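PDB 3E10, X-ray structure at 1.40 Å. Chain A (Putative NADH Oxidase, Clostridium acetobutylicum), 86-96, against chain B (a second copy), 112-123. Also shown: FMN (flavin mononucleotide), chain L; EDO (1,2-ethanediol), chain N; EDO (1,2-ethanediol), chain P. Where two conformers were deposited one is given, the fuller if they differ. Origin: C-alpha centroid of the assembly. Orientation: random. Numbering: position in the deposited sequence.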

# COMPACT_ATOMS: atom_id res chain seq x y z
N SER A 86 -15.60 -6.52 0.45
CA SER A 86 -14.73 -7.52 1.05
C SER A 86 -13.68 -8.02 0.09
O SER A 86 -12.65 -8.51 0.50
CB SER A 86 -15.51 -8.69 1.63
OG SER A 86 -16.23 -9.37 0.63
N GLU A 87 -13.94 -7.86 -1.20
CA GLU A 87 -13.00 -8.28 -2.22
C GLU A 87 -11.64 -7.59 -2.18
O GLU A 87 -10.63 -8.15 -2.65
CB GLU A 87 -13.60 -8.11 -3.61
CG GLU A 87 -14.85 -8.97 -3.84
CD GLU A 87 -16.18 -8.25 -3.46
OE1 GLU A 87 -16.19 -7.21 -2.75
OE2 GLU A 87 -17.25 -8.74 -3.88
N MSE A 88 -11.62 -6.40 -1.61
CA MSE A 88 -10.40 -5.58 -1.69
C MSE A 88 -9.78 -5.24 -0.32
O MSE A 88 -8.88 -4.43 -0.24
CB MSE A 88 -10.65 -4.34 -2.55
CG MSE A 88 -10.60 -4.52 -4.18
SE MSE A 88 -11.59 -3.18 -4.88
CE MSE A 88 -11.75 -3.89 -6.61
N TRP A 89 -10.17 -5.96 0.74
CA TRP A 89 -9.69 -5.62 2.09
C TRP A 89 -8.17 -5.73 2.23
O TRP A 89 -7.55 -4.92 2.93
CB TRP A 89 -10.40 -6.43 3.16
CG TRP A 89 -9.97 -7.85 3.34
CD1 TRP A 89 -10.54 -8.94 2.78
CD2 TRP A 89 -8.93 -8.35 4.21
NE1 TRP A 89 -9.94 -10.09 3.23
CE2 TRP A 89 -8.94 -9.75 4.10
CE3 TRP A 89 -8.01 -7.76 5.08
CZ2 TRP A 89 -8.07 -10.56 4.82
CZ3 TRP A 89 -7.14 -8.56 5.78
CH2 TRP A 89 -7.18 -9.94 5.66
N GLU A 90 -7.55 -6.70 1.55
CA GLU A 90 -6.08 -6.87 1.61
C GLU A 90 -5.38 -5.64 1.04
O GLU A 90 -4.28 -5.30 1.46
CB GLU A 90 -5.58 -8.10 0.81
CG GLU A 90 -5.93 -9.44 1.39
CD GLU A 90 -5.09 -10.59 0.80
OE1 GLU A 90 -3.89 -10.42 0.35
OE2 GLU A 90 -5.64 -11.70 0.81
N GLN A 91 -6.00 -5.01 0.04
CA GLN A 91 -5.40 -3.84 -0.61
C GLN A 91 -5.48 -2.63 0.30
O GLN A 91 -4.51 -1.90 0.44
CB GLN A 91 -6.08 -3.59 -1.97
CG GLN A 91 -5.88 -4.78 -2.92
CD GLN A 91 -6.66 -4.65 -4.17
OE1 GLN A 91 -6.84 -3.53 -4.68
NE2 GLN A 91 -7.15 -5.79 -4.70
N ASP A 92 -6.63 -2.43 0.94
CA ASP A 92 -6.80 -1.39 1.94
C ASP A 92 -5.71 -1.53 3.00
O ASP A 92 -5.06 -0.54 3.39
CB ASP A 92 -8.15 -1.53 2.66
CG ASP A 92 -9.39 -1.37 1.78
OD1 ASP A 92 -9.29 -0.97 0.63
OD2 ASP A 92 -10.46 -1.62 2.36
N MSE A 93 -5.53 -2.75 3.49
CA MSE A 93 -4.61 -2.98 4.61
C MSE A 93 -3.15 -2.78 4.16
O MSE A 93 -2.33 -2.26 4.92
CB MSE A 93 -4.82 -4.38 5.18
CG MSE A 93 -6.17 -4.57 5.80
SE MSE A 93 -6.71 -3.29 7.17
CE MSE A 93 -5.24 -3.61 8.41
N ALA A 94 -2.85 -3.19 2.93
CA ALA A 94 -1.53 -2.97 2.37
C ALA A 94 -1.21 -1.50 2.22
O ALA A 94 -0.08 -1.09 2.46
CB ALA A 94 -1.40 -3.70 1.00
N ALA A 95 -2.21 -0.70 1.83
CA ALA A 95 -2.01 0.74 1.74
C ALA A 95 -1.71 1.35 3.12
O ALA A 95 -0.87 2.24 3.25
CB ALA A 95 -3.25 1.39 1.10
N ALA A 96 -2.43 0.90 4.14
CA ALA A 96 -2.23 1.34 5.50
C ALA A 96 -0.83 0.95 5.96
O ALA A 96 -0.13 1.75 6.59
CB ALA A 96 -3.33 0.75 6.45
N VAL B 112 -6.60 9.02 -8.37
CA VAL B 112 -7.46 8.08 -7.65
C VAL B 112 -7.13 6.65 -8.10
O VAL B 112 -6.89 6.37 -9.28
CB VAL B 112 -8.98 8.40 -7.83
CG1 VAL B 112 -9.39 8.36 -9.32
CG2 VAL B 112 -9.84 7.43 -7.00
N TRP B 113 -7.15 5.75 -7.12
CA TRP B 113 -7.03 4.30 -7.33
C TRP B 113 -8.37 3.78 -7.80
O TRP B 113 -9.38 3.96 -7.12
CB TRP B 113 -6.62 3.70 -5.98
CG TRP B 113 -6.37 2.26 -5.85
CD1 TRP B 113 -6.88 1.21 -6.58
CD2 TRP B 113 -5.56 1.67 -4.83
NE1 TRP B 113 -6.41 0.02 -6.08
CE2 TRP B 113 -5.63 0.27 -4.98
CE3 TRP B 113 -4.79 2.20 -3.80
CZ2 TRP B 113 -4.93 -0.60 -4.15
CZ3 TRP B 113 -4.13 1.35 -2.95
CH2 TRP B 113 -4.22 -0.04 -3.12
N LEU B 114 -8.35 3.15 -8.97
CA LEU B 114 -9.53 2.52 -9.55
C LEU B 114 -9.36 1.01 -9.45
O LEU B 114 -8.59 0.41 -10.20
CB LEU B 114 -9.73 3.00 -10.98
CG LEU B 114 -9.80 4.54 -11.17
CD1 LEU B 114 -9.87 4.86 -12.68
CD2 LEU B 114 -10.92 5.19 -10.40
N GLY B 115 -10.05 0.40 -8.49
CA GLY B 115 -9.85 -1.01 -8.19
C GLY B 115 -10.20 -1.91 -9.37
O GLY B 115 -11.13 -1.62 -10.15
N ALA B 116 -9.46 -2.99 -9.52
CA ALA B 116 -9.77 -4.01 -10.53
C ALA B 116 -9.75 -5.41 -9.92
O ALA B 116 -10.81 -5.97 -9.62
CB ALA B 116 -8.83 -3.88 -11.76
N GLN B 117 -8.55 -5.92 -9.64
CA GLN B 117 -8.39 -7.21 -8.96
C GLN B 117 -9.13 -7.14 -7.61
O GLN B 117 -8.96 -6.16 -6.89
CB GLN B 117 -6.91 -7.51 -8.74
CG GLN B 117 -6.59 -8.68 -7.85
CD GLN B 117 -6.86 -10.03 -8.50
OE1 GLN B 117 -7.28 -10.12 -9.65
NE2 GLN B 117 -6.59 -11.08 -7.75
N PRO B 118 -9.86 -8.20 -7.21
CA PRO B 118 -10.14 -9.49 -7.86
C PRO B 118 -11.51 -9.55 -8.51
O PRO B 118 -12.03 -10.66 -8.71
CB PRO B 118 -10.12 -10.45 -6.69
CG PRO B 118 -10.81 -9.64 -5.61
CD PRO B 118 -10.35 -8.20 -5.82
N ILE B 119 -12.09 -8.41 -8.88
CA ILE B 119 -13.44 -8.37 -9.47
C ILE B 119 -13.34 -8.91 -10.89
O ILE B 119 -12.72 -8.30 -11.76
CB ILE B 119 -14.03 -6.95 -9.53
CG1 ILE B 119 -13.97 -6.25 -8.17
CG2 ILE B 119 -15.50 -7.01 -10.01
CD1 ILE B 119 -14.63 -7.01 -7.04
N GLU B 120 -13.96 -10.07 -11.13
CA GLU B 120 -13.73 -10.79 -12.36
C GLU B 120 -14.03 -9.98 -13.60
O GLU B 120 -13.26 -9.99 -14.55
CB GLU B 120 -14.55 -12.08 -12.41
CG GLU B 120 -14.14 -12.95 -13.58
N GLU B 121 -15.15 -9.26 -13.59
CA GLU B 121 -15.54 -8.47 -14.77
C GLU B 121 -14.49 -7.39 -15.09
O GLU B 121 -14.19 -7.12 -16.26
CB GLU B 121 -16.92 -7.84 -14.57
CG GLU B 121 -17.42 -7.10 -15.78
N ARG B 122 -13.96 -6.77 -14.05
CA ARG B 122 -12.99 -5.69 -14.27
C ARG B 122 -11.66 -6.23 -14.79
O ARG B 122 -11.05 -5.66 -15.72
CB ARG B 122 -12.79 -4.94 -12.96
CG ARG B 122 -14.03 -4.27 -12.50
CD ARG B 122 -13.78 -3.42 -11.29
NE ARG B 122 -15.00 -2.99 -10.61
CZ ARG B 122 -15.00 -2.29 -9.49
NH1 ARG B 122 -13.87 -1.92 -8.93
NH2 ARG B 122 -16.16 -1.99 -8.92
N VAL B 123 -11.21 -7.31 -14.18
CA VAL B 123 -9.97 -7.94 -14.62
C VAL B 123 -10.12 -8.44 -16.07
O VAL B 123 -9.22 -8.30 -16.89
CB VAL B 123 -9.60 -9.09 -13.65
CG1 VAL B 123 -8.56 -10.01 -14.21
CG2 VAL B 123 -9.14 -8.46 -12.34
N1 FMN L . -12.42 5.17 -6.03
C2 FMN L . -13.18 5.22 -7.17
O2 FMN L . -13.71 6.28 -7.51
N3 FMN L . -13.33 4.09 -7.93
C4 FMN L . -12.82 2.86 -7.56
O4 FMN L . -12.98 1.85 -8.29
C4A FMN L . -12.04 2.81 -6.41
N5 FMN L . -11.45 1.62 -6.04
C5A FMN L . -10.62 1.61 -4.92
C6 FMN L . -10.03 0.40 -4.57
C7 FMN L . -9.19 0.31 -3.45
C7M FMN L . -8.50 -0.96 -3.13
C8 FMN L . -8.93 1.48 -2.72
C8M FMN L . -7.84 1.47 -1.64
C9 FMN L . -9.53 2.68 -3.09
C9A FMN L . -10.39 2.76 -4.17
N10 FMN L . -11.03 3.95 -4.54
C10 FMN L . -11.82 3.99 -5.68
C1' FMN L . -10.76 5.18 -3.78
C2' FMN L . -11.57 5.17 -2.47
O2' FMN L . -12.96 5.39 -2.70
C3' FMN L . -11.05 6.27 -1.54
O3' FMN L . -9.73 5.93 -1.16
C4' FMN L . -11.91 6.51 -0.29
O4' FMN L . -13.18 7.06 -0.65
C5' FMN L . -11.27 7.43 0.74
O5' FMN L . -11.02 8.73 0.21
P FMN L . -9.52 9.28 0.10
O1P FMN L . -8.87 9.14 1.46
O2P FMN L . -8.78 8.45 -0.90
O3P FMN L . -9.68 10.72 -0.31
C1 EDO N . -14.04 -0.61 -5.40
O1 EDO N . -13.21 -0.61 -6.58
C2 EDO N . -15.53 -0.49 -5.66
O2 EDO N . -15.79 0.20 -6.87
C1 EDO P . -18.19 -3.88 -12.49
O1 EDO P . -17.27 -4.74 -11.86
C2 EDO P . -17.53 -2.52 -12.45
O2 EDO P . -18.25 -1.69 -11.54
O HOH W 1 -7.27 -2.88 -7.27

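The end of a strand in chain B, the loop after it and the start of the next helix pack against the start of a helix in chain A and the residues just before it, with the flavin of FMN beside both. Trp B113 points toward chain A: its CZ3 lies 4.1 Å from Ala A95 CB, an apolar contact, while the ring edge meets the amide of Gln A91, whose OE1 is 3.5 Å from Trp B113 CZ2. The FMN methyl C8M lies over one face of the same indole. Leu B114 points away from chain A and packs its CD2 3.6 Å from FMN N3. At Gly B115 the backbone N donates to FMN O4 (3.3 Å), and the absence of a side chain makes room for selenomethionine Met A88: an ideal CB here would fall 2.7 Å from Met A88 CE, a clash. Ala B116 contributes its backbone. Its N donates to a water (3.1 Å from Ala B116 N to the water O) that also accepts from Trp B113 NE1 and donates to Gln A91 OE1, 2.7 Å from the water O. The carbonyl of Gln B117 receives the one direct hydrogen bond across the contact, from Gln A91 NE2 to Gln B117 O at 2.9 Å and 162°, so both ends of the Gln A91 amide are engaged. Pro B118, after a cis peptide bond, sets its CD 3.2 Å from Glu A87 O and 4.0 Å from Met A88 CG. The CA-to-CB bond of Ile B119 points sideways, but its side-chain end comes nearer to chain A, with CG1 3.6 Å from Met A88 CE and CD1 3.7 Å from Glu A87 CB. Arg B122 reaches back to the strand, NH1 donating to Gly B115 O at 3.0 Å; NH1 also lies 3.7 Å from Met A88 CE, while two ethanediols bind the guanidinium at its edge.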